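Local coordinates for SPbeta prophage-derived uncharacterized protein YomS (PDB 6I5O) that is of unknown function but is encoded in the lytic cassette of a Bacillus subtilis prophage and packs as a five-chain assembly of all-beta subunits, at residues E32-H37 / L96-F101; G70-D75 / T85-D90. One frame throughout, in Å; residues are numbered along the deposited sequence. Where two conformers were deposited one is given.

Interaction 1: residues E32-H37 / L96-F101; sequences EFVVGH and LFKVMF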
ATOM      1  N   GLU A  32       8.864  -7.179  25.561  1.00 17.73           N
ATOM      2  CA  GLU A  32       9.085  -6.284  24.404  1.00 16.93           C
ATOM      3  C   GLU A  32       9.512  -7.114  23.215  1.00 16.58           C
ATOM      4  O   GLU A  32      10.341  -8.052  23.338  1.00 18.36           O
ATOM      5  CB  GLU A  32      10.217  -5.300  24.709  1.00 18.40           C
ATOM      6  CG  GLU A  32       9.863  -4.321  25.812  1.00 20.68           C
ATOM      7  CD  GLU A  32      10.998  -3.370  26.145  1.00 23.31           C
ATOM      8  OE1 GLU A  32      12.120  -3.800  26.216  1.00 24.42           O
ATOM      9  OE2 GLU A  32      10.749  -2.242  26.342  1.00 30.40           O
ATOM     10  N   PHE A  33       8.986  -6.779  22.049  1.00 15.00           N
ATOM     11  CA  PHE A  33       9.326  -7.503  20.807  1.00 14.67           C
ATOM     12  C   PHE A  33      10.382  -6.699  20.066  1.00 13.57           C
ATOM     13  O   PHE A  33      10.126  -5.529  19.769  1.00 13.86           O
ATOM     14  CB  PHE A  33       8.108  -7.726  19.942  1.00 14.91           C
ATOM     15  CG  PHE A  33       8.426  -8.471  18.686  1.00 15.36           C
ATOM     16  CD1 PHE A  33       8.722  -9.810  18.743  1.00 16.96           C
ATOM     17  CD2 PHE A  33       8.430  -7.843  17.437  1.00 15.50           C
ATOM     18  CE1 PHE A  33       9.040 -10.519  17.586  1.00 17.99           C
ATOM     19  CE2 PHE A  33       8.737  -8.584  16.293  1.00 15.76           C
ATOM     20  CZ  PHE A  33       9.088  -9.908  16.400  1.00 16.81           C
ATOM     21  N   VAL A  34      11.487  -7.343  19.782  1.00 13.36           N
ATOM     22  CA  VAL A  34      12.539  -6.799  18.903  1.00 13.33           C
ATOM     23  C   VAL A  34      12.096  -7.006  17.467  1.00 12.43           C
ATOM     24  O   VAL A  34      11.959  -8.159  17.009  1.00 13.04           O
ATOM     25  CB  VAL A  34      13.885  -7.436  19.184  1.00 14.32           C
ATOM     26  CG1 VAL A  34      14.967  -7.001  18.202  1.00 14.69           C
ATOM     27  CG2 VAL A  34      14.296  -7.163  20.623  1.00 15.05           C
ATOM     28  N   VAL A  35      11.864  -5.912  16.738  1.00 11.87           N
ATOM     29  CA  VAL A  35      11.265  -5.983  15.391  1.00 11.39           C
ATOM     30  C   VAL A  35      12.133  -6.782  14.441  1.00 11.29           C
ATOM     31  O   VAL A  35      11.577  -7.517  13.618  1.00 10.87           O
ATOM     32  CB  VAL A  35      10.990  -4.548  14.936  1.00 11.14           C
ATOM     33  CG1 VAL A  35      10.578  -4.575  13.453  1.00 11.28           C
ATOM     34  CG2 VAL A  35       9.892  -3.900  15.783  1.00 11.69           C
ATOM     35  N   GLY A  36      13.454  -6.625  14.488  1.00 11.24           N
ATOM     36  CA  GLY A  36      14.317  -7.408  13.612  1.00 11.45           C
ATOM     37  C   GLY A  36      14.008  -7.144  12.142  1.00 10.94           C
ATOM     38  O   GLY A  36      14.072  -5.950  11.760  1.00 10.79           O
ATOM     39  N   HIS A  37      13.730  -8.192  11.383  1.00 11.32           N
ATOM     40  CA  HIS A  37      13.478  -8.027   9.946  1.00 11.10           C
ATOM     41  C   HIS A  37      12.014  -7.869   9.623  1.00 11.48           C
ATOM     42  O   HIS A  37      11.681  -7.861   8.421  1.00 11.87           O
ATOM     43  CB  HIS A  37      14.168  -9.128   9.157  1.00 11.35           C
ATOM     44  CG  HIS A  37      13.658 -10.502   9.391  1.00 11.41           C
ATOM     45  ND1 HIS A  37      14.534 -11.555   9.487  1.00 11.86           N
ATOM     46  CD2 HIS A  37      12.391 -10.987   9.458  1.00 11.27           C
ATOM     47  CE1 HIS A  37      13.831 -12.672   9.586  1.00 12.29           C
ATOM     48  NE2 HIS A  37      12.505 -12.343   9.616  1.00 11.56           N
ATOM     49  N   LEU A  96      10.921   0.476  13.398  1.00 10.99           N
ATOM     50  CA  LEU A  96      10.959   0.594  14.871  1.00 11.50           C
ATOM     51  C   LEU A  96      11.943  -0.420  15.422  1.00 11.57           C
ATOM     52  O   LEU A  96      12.084  -1.502  14.873  1.00 12.18           O
ATOM     53  CB  LEU A  96       9.600   0.305  15.483  1.00 11.56           C
ATOM     54  CG  LEU A  96       8.460   1.177  14.988  1.00 11.72           C
ATOM     55  CD1 LEU A  96       7.162   0.738  15.649  1.00 11.95           C
ATOM     56  CD2 LEU A  96       8.731   2.667  15.284  1.00 12.47           C
ATOM     57  N   PHE A  97      12.616  -0.115  16.538  1.00 11.97           N
ATOM     58  CA  PHE A  97      13.483  -1.088  17.206  1.00 12.20           C
ATOM     59  C   PHE A  97      12.656  -2.135  17.980  1.00 11.94           C
ATOM     60  O   PHE A  97      12.810  -3.336  17.768  1.00 11.56           O
ATOM     61  CB  PHE A  97      14.421  -0.363  18.142  1.00 12.87           C
ATOM     62  CG  PHE A  97      15.221  -1.300  19.013  1.00 13.73           C
ATOM     63  CD1 PHE A  97      16.068  -2.226  18.441  1.00 14.80           C
ATOM     64  CD2 PHE A  97      15.161  -1.182  20.403  1.00 14.35           C
ATOM     65  CE1 PHE A  97      16.793  -3.090  19.279  1.00 15.53           C
ATOM     66  CE2 PHE A  97      15.976  -1.962  21.209  1.00 15.59           C
ATOM     67  CZ  PHE A  97      16.723  -2.947  20.636  1.00 15.76           C
ATOM     68  N   LYS A  98      11.747  -1.661  18.822  1.00 12.46           N
ATOM     69  CA  LYS A  98      10.942  -2.546  19.696  1.00 12.80           C
ATOM     70  C   LYS A  98       9.513  -2.050  19.724  1.00 12.64           C
ATOM     71  O   LYS A  98       9.251  -0.869  19.511  1.00 12.33           O
ATOM     72  CB  LYS A  98      11.440  -2.535  21.127  1.00 13.60           C
ATOM     73  CG  LYS A  98      12.585  -3.486  21.417  1.00 14.61           C
ATOM     74  CD  LYS A  98      13.059  -3.331  22.840  1.00 15.25           C
ATOM     75  CE  LYS A  98      13.847  -4.524  23.325  1.00 16.58           C
ATOM     76  NZ  LYS A  98      14.261  -4.335  24.732  1.00 18.09           N
ATOM     77  N   VAL A  99       8.617  -2.988  20.030  1.00 13.23           N
ATOM     78  CA  VAL A  99       7.225  -2.609  20.368  1.00 13.20           C
ATOM     79  C   VAL A  99       6.855  -3.247  21.706  1.00 13.97           C
ATOM     80  O   VAL A  99       7.403  -4.311  22.071  1.00 14.32           O
ATOM     81  CB  VAL A  99       6.246  -2.975  19.231  1.00 13.48           C
ATOM     82  CG1 VAL A  99       6.490  -2.145  17.987  1.00 14.01           C
ATOM     83  CG2 VAL A  99       6.277  -4.430  18.900  1.00 14.34           C
ATOM     84  N   MET A 100       5.927  -2.606  22.373  1.00 13.93           N
ATOM     85  CA  MET A 100       5.485  -2.952  23.730  0.60 14.47           C
ATOM     86  C   MET A 100       3.999  -2.644  23.844  1.00 14.81           C
ATOM     87  O   MET A 100       3.541  -1.643  23.309  1.00 14.28           O
ATOM     88  CB  MET A 100       6.286  -2.136  24.749  0.60 15.27           C
ATOM     89  CG  MET A 100       5.679  -2.229  26.135  0.60 16.22           C
ATOM     90  SD  MET A 100       6.285  -0.969  27.284  0.60 17.65           S
ATOM     91  CE  MET A 100       7.916  -1.605  27.404  0.60 17.60           C
ATOM     92  N   PHE A 101       3.261  -3.512  24.523  1.00 14.92           N
ATOM     93  CA  PHE A 101       1.802  -3.343  24.749  1.00 15.75           C
ATOM     94  C   PHE A 101       1.573  -3.374  26.240  1.00 16.22           C
ATOM     95  O   PHE A 101       1.568  -4.497  26.801  1.00 18.52           O
ATOM     96  CB  PHE A 101       1.042  -4.445  24.019  1.00 16.28           C
ATOM     97  CG  PHE A 101       1.117  -4.205  22.549  1.00 16.16           C
ATOM     98  CD1 PHE A 101       2.236  -4.589  21.805  1.00 16.42           C
ATOM     99  CD2 PHE A 101       0.160  -3.407  21.922  1.00 16.97           C
ATOM    100  CE1 PHE A 101       2.394  -4.166  20.500  1.00 17.13           C
ATOM    101  CE2 PHE A 101       0.305  -3.027  20.611  1.00 17.44           C
ATOM    102  CZ  PHE A 101       1.420  -3.388  19.913  1.00 17.16           C
TER
HETATM  103  O   HOH W   1      14.690  -4.396  15.830  1.00 11.58           O
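The side chains of Glu-32 and Lys-98 meet at a slant on the face that also carries Val-34. In the lysine, chi1 (-84°) sets CG beside the backbone N, and the extended chain beyond carries Lys-98 NZ to Glu-32 OE1, 2.7 Å away, in a salt bridge. The ammonium comes from above the carboxylate plane. Below the charged tips the aliphatic parts also touch, CB of Glu-32 against CD of Lys-98, while Val-34 lays CG2 against the CE of Lys-98 at 3.8 Å, giving the lysine stem an apolar neighbour as well as a charged one.

The backbone beneath is a short antiparallel pairing of strand 33-34, at the edge of the antiparallel sheet, with the start of strand 98-107, which pairs on its other side with strand 51-59. Phe-33 and Val-99 form a hydrogen-bonded pair, N of Phe-33 to O of Val-99 at 2.9 Å and N of Val-99 to O of Phe-33 at 3.0 Å. Their side chains lie on the face away from the salt bridge, where Val-99 CG2 sits at the edge of the Phe-33 ring, near its plane, and 3.9 Å from the Phe-33 CB. The ring itself leads off toward Phe-18 and Phe-20.

Beyond the regular pairing, Val-35 N donates almost straight to Phe-97 O (2.9 Å). Water 1 also donates to that oxygen while accepting from Gly-36 N. Val-35 CB presses on Leu-96 O at 3.2 Å, and Val-35 CG2 faces Leu-96 CB at 4.2 Å; Lys-15 of a second subunit packs against the same valine.

Interaction 2: residues G70-D75 / T85-D90; sequences GTNKTD and TNEYWD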
ATOM      1  N   GLY A  70      -2.297   2.282  15.686  1.00 14.01           N
ATOM      2  CA  GLY A  70      -2.607   1.190  14.769  1.00 13.97           C
ATOM      3  C   GLY A  70      -4.049   1.243  14.379  1.00 13.67           C
ATOM      4  O   GLY A  70      -4.769   2.207  14.720  1.00 14.40           O
ATOM      5  N   THR A  71      -4.424   0.219  13.624  1.00 13.92           N
ATOM      6  CA  THR A  71      -5.761   0.139  12.996  1.00 14.66           C
ATOM      7  C   THR A  71      -6.512  -1.063  13.545  1.00 13.77           C
ATOM      8  O   THR A  71      -5.997  -2.174  13.496  1.00 13.43           O
ATOM      9  CB  THR A  71      -5.670   0.092  11.480  1.00 15.17           C
ATOM     10  OG1 THR A  71      -4.886   1.224  11.041  1.00 16.03           O
ATOM     11  CG2 THR A  71      -7.022   0.104  10.829  1.00 16.03           C
ATOM     12  N   ASN A  72      -7.724  -0.814  14.038  1.00 13.85           N
ATOM     13  CA  ASN A  72      -8.589  -1.890  14.580  1.00 14.46           C
ATOM     14  C   ASN A  72      -9.162  -2.663  13.390  1.00 14.11           C
ATOM     15  O   ASN A  72      -9.818  -2.022  12.535  1.00 15.00           O
ATOM     16  CB  ASN A  72      -9.635  -1.252  15.478  1.00 15.50           C
ATOM     17  CG  ASN A  72     -10.579  -2.203  16.142  1.00 16.57           C
ATOM     18  OD1 ASN A  72     -10.909  -3.265  15.602  1.00 16.78           O
ATOM     19  ND2 ASN A  72     -11.068  -1.844  17.339  1.00 17.80           N
ATOM     20  N   LYS A  73      -8.962  -3.969  13.359  1.00 14.32           N
ATOM     21  CA  LYS A  73      -9.416  -4.755  12.181  1.00 14.83           C
ATOM     22  C   LYS A  73     -10.929  -4.920  12.167  1.00 15.89           C
ATOM     23  O   LYS A  73     -11.452  -5.329  11.101  1.00 16.09           O
ATOM     24  CB  LYS A  73      -8.758  -6.123  12.116  1.00 15.75           C
ATOM     25  CG  LYS A  73      -7.277  -6.077  11.922  1.00 16.72           C
ATOM     26  CD  LYS A  73      -6.640  -7.405  11.719  1.00 19.36           C
ATOM     27  CE  LYS A  73      -6.784  -7.968  10.348  1.00 20.42           C
ATOM     28  NZ  LYS A  73      -5.870  -7.225   9.430  1.00 21.69           N
ATOM     29  N   THR A  74     -11.652  -4.624  13.234  1.00 16.07           N
ATOM     30  CA  THR A  74     -13.119  -4.758  13.264  1.00 17.29           C
ATOM     31  C   THR A  74     -13.763  -3.592  12.538  1.00 18.94           C
ATOM     32  O   THR A  74     -14.780  -3.800  11.799  1.00 19.98           O
ATOM     33  CB  THR A  74     -13.659  -4.941  14.684  1.00 17.32           C
ATOM     34  OG1 THR A  74     -13.211  -6.239  15.127  1.00 17.36           O
ATOM     35  CG2 THR A  74     -15.161  -4.861  14.726  1.00 18.30           C
ATOM     36  N   ASP A  75     -13.306  -2.382  12.775  1.00 20.81           N
ATOM     37  CA  ASP A  75     -14.030  -1.191  12.274  1.00 22.94           C
ATOM     38  C   ASP A  75     -13.109  -0.184  11.563  1.00 23.53           C
ATOM     39  O   ASP A  75     -13.577   0.922  11.258  1.00 22.40           O
ATOM     40  CB  ASP A  75     -14.764  -0.564  13.441  1.00 25.46           C
ATOM     41  CG  ASP A  75     -13.879  -0.123  14.590  1.00 27.45           C
ATOM     42  OD1 ASP A  75     -12.631  -0.125  14.442  1.00 26.07           O
ATOM     43  OD2 ASP A  75     -14.423   0.181  15.692  1.00 31.17           O
ATOM     44  N   THR A  85     -11.662  -5.729  24.880  1.00 18.90           N
ATOM     45  CA  THR A  85     -11.057  -7.052  24.663  1.00 18.55           C
ATOM     46  C   THR A  85     -11.608  -7.583  23.338  1.00 18.25           C
ATOM     47  O   THR A  85     -12.564  -6.989  22.770  1.00 19.39           O
ATOM     48  CB  THR A  85     -11.324  -7.973  25.865  1.00 19.28           C
ATOM     49  OG1 THR A  85     -10.508  -9.161  25.712  1.00 20.10           O
ATOM     50  CG2 THR A  85     -12.802  -8.274  26.012  1.00 20.67           C
ATOM     51  N   ASN A  86     -11.080  -8.710  22.911  1.00 17.73           N
ATOM     52  CA  ASN A  86     -11.486  -9.382  21.651  1.00 17.29           C
ATOM     53  C   ASN A  86     -11.301  -8.422  20.467  1.00 16.77           C
ATOM     54  O   ASN A  86     -12.304  -8.125  19.749  1.00 17.08           O
ATOM     55  CB  ASN A  86     -12.896  -9.954  21.732  1.00 18.08           C
ATOM     56  CG  ASN A  86     -13.172 -10.836  20.528  1.00 18.46           C
ATOM     57  OD1 ASN A  86     -12.218 -11.323  19.927  1.00 18.31           O
ATOM     58  ND2 ASN A  86     -14.442 -11.041  20.222  1.00 19.92           N
ATOM     59  N   GLU A  87     -10.092  -7.935  20.317  1.00 15.83           N
ATOM     60  CA  GLU A  87      -9.786  -7.020  19.196  1.00 15.89           C
ATOM     61  C   GLU A  87      -8.442  -7.387  18.600  1.00 15.41           C
ATOM     62  O   GLU A  87      -7.503  -7.803  19.325  1.00 16.28           O
ATOM     63  CB  GLU A  87      -9.630  -5.564  19.650  1.00 16.68           C
ATOM     64  CG  GLU A  87     -10.893  -4.924  20.077  1.00 18.34           C
ATOM     65  CD  GLU A  87     -10.736  -3.466  20.477  1.00 17.81           C
ATOM     66  OE1 GLU A  87      -9.670  -3.092  20.987  1.00 17.91           O
ATOM     67  OE2 GLU A  87     -11.754  -2.772  20.332  1.00 19.93           O
ATOM     68  N   TYR A  88      -8.358  -7.181  17.279  1.00 14.70           N
ATOM     69  CA  TYR A  88      -7.083  -7.199  16.550  1.00 14.49           C
ATOM     70  C   TYR A  88      -6.702  -5.758  16.198  1.00 14.35           C
ATOM     71  O   TYR A  88      -7.555  -4.990  15.676  1.00 14.18           O
ATOM     72  CB  TYR A  88      -7.209  -7.997  15.258  1.00 14.71           C
ATOM     73  CG  TYR A  88      -7.321  -9.489  15.477  1.00 15.05           C
ATOM     74  CD1 TYR A  88      -6.217 -10.321  15.580  1.00 14.90           C
ATOM     75  CD2 TYR A  88      -8.568 -10.062  15.458  1.00 15.73           C
ATOM     76  CE1 TYR A  88      -6.336 -11.696  15.729  1.00 15.67           C
ATOM     77  CE2 TYR A  88      -8.704 -11.436  15.601  1.00 15.94           C
ATOM     78  CZ  TYR A  88      -7.616 -12.250  15.738  1.00 16.03           C
ATOM     79  OH  TYR A  88      -7.788 -13.606  15.846  1.00 17.79           O
ATOM     80  N   TRP A  89      -5.416  -5.447  16.362  1.00 13.73           N
ATOM     81  CA  TRP A  89      -4.878  -4.132  15.969  1.00 13.46           C
ATOM     82  C   TRP A  89      -3.666  -4.354  15.079  1.00 13.09           C
ATOM     83  O   TRP A  89      -2.747  -5.124  15.432  1.00 13.60           O
ATOM     84  CB  TRP A  89      -4.471  -3.340  17.201  1.00 12.98           C
ATOM     85  CG  TRP A  89      -5.613  -2.851  18.001  1.00 13.45           C
ATOM     86  CD1 TRP A  89      -6.264  -3.524  19.000  1.00 13.81           C
ATOM     87  CD2 TRP A  89      -6.258  -1.582  17.892  1.00 13.26           C
ATOM     88  NE1 TRP A  89      -7.291  -2.757  19.483  1.00 14.69           N
ATOM     89  CE2 TRP A  89      -7.304  -1.564  18.815  1.00 14.04           C
ATOM     90  CE3 TRP A  89      -6.050  -0.452  17.077  1.00 13.24           C
ATOM     91  CZ2 TRP A  89      -8.124  -0.455  19.002  1.00 14.41           C
ATOM     92  CZ3 TRP A  89      -6.874   0.635  17.233  1.00 14.07           C
ATOM     93  CH2 TRP A  89      -7.871   0.643  18.217  1.00 14.39           C
ATOM     94  N   ASP A  90      -3.634  -3.642  13.961  1.00 13.40           N
ATOM     95  CA  ASP A  90      -2.569  -3.738  12.940  1.00 13.56           C
ATOM     96  C   ASP A  90      -1.618  -2.546  13.037  1.00 13.07           C
ATOM     97  O   ASP A  90      -2.083  -1.402  13.163  1.00 13.18           O
ATOM     98  CB  ASP A  90      -3.156  -3.748  11.550  1.00 14.78           C
ATOM     99  CG  ASP A  90      -3.775  -5.022  11.106  1.00 17.25           C
ATOM    100  OD1 ASP A  90      -3.553  -6.072  11.780  1.00 18.74           O
ATOM    101  OD2 ASP A  90      -4.584  -4.910  10.143  1.00 19.21           O
TER
HETATM  102  O   HOH W   2      -2.132   0.706  11.179  1.00 22.75           O
HETATM  103  O   HOH W   3     -10.640  -6.037  16.140  1.00 16.93           O
HETATM  104  O   HOH W   4     -13.771  -6.258  17.977  1.00 28.40           O
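Asn-72 sets its CB over one face of the Trp-89 indole, 3.7 Å from the centroid of the six-membered ring and 9° off the ring normal, a CH-pi contact. CG of Asn-72 lies anti to the backbone N (chi1 -179°); the amide plane is turned 52° from the indole. Its ND2 makes a weak bond to Glu-87 OE2, whereas Asn-72 OD1 accepts from Thr-74 N at 2.8 Å, closing an Asx turn where strand 65-72 ends.

On the face that carries Thr-71 and Asp-90, Asp-90 is met at about a right angle by Lys-73, which follows the strand end and bends at chi3 and chi4. Lys-73 NZ forms a salt bridge with Asp-90 OD2, 2.7 Å away, on its syn lone pair; Lys-73 CD lies 3.6 Å from Tyr-88 CB.

The second shell fixes these groups. Trp-89 NE1 donates to Glu-87 OE1 at 2.8 Å, from above the carboxylate plane, and Thr-82 also bonds that oxygen; Thr-42 holds Asp-90 OD1. Water 3 donates to Asn-72 OD1 and Thr-74 OG1 and accepts from Tyr-88 N. Main-chain bonds set the antiparallel register, Asp-90 N to Thr-71 O among them.

A third subunit adds its Asp-92 O as another acceptor for Lys-73 NZ. Two oxygens from different chains therefore grip one ammonium group, which would probably favour its charged form and ties this strand end directly to the subunit interface.

Overall arrangement
Both interactions pair antiparallel strands of one antiparallel sheet, on opposite sides of the chain's centre, with centres 19 Å apart and nearest atoms about 6 Å apart. Strands 87-92 and 98-107 follow each other in sequence, and interaction 2 lies in sequence between the two halves of interaction 1. Interaction 1 is only partly buried: it has an exposed valine beside its salt bridge and an apolar side where Phe-33 and Val-99 are buried. Interaction 2 is buried and more polar, with an indole and a network of side-chain bonds and waters. Each includes a lysine-acid pair and touches another subunit, a different one in each case, though interaction 2 has more polar bonds to its neighbour.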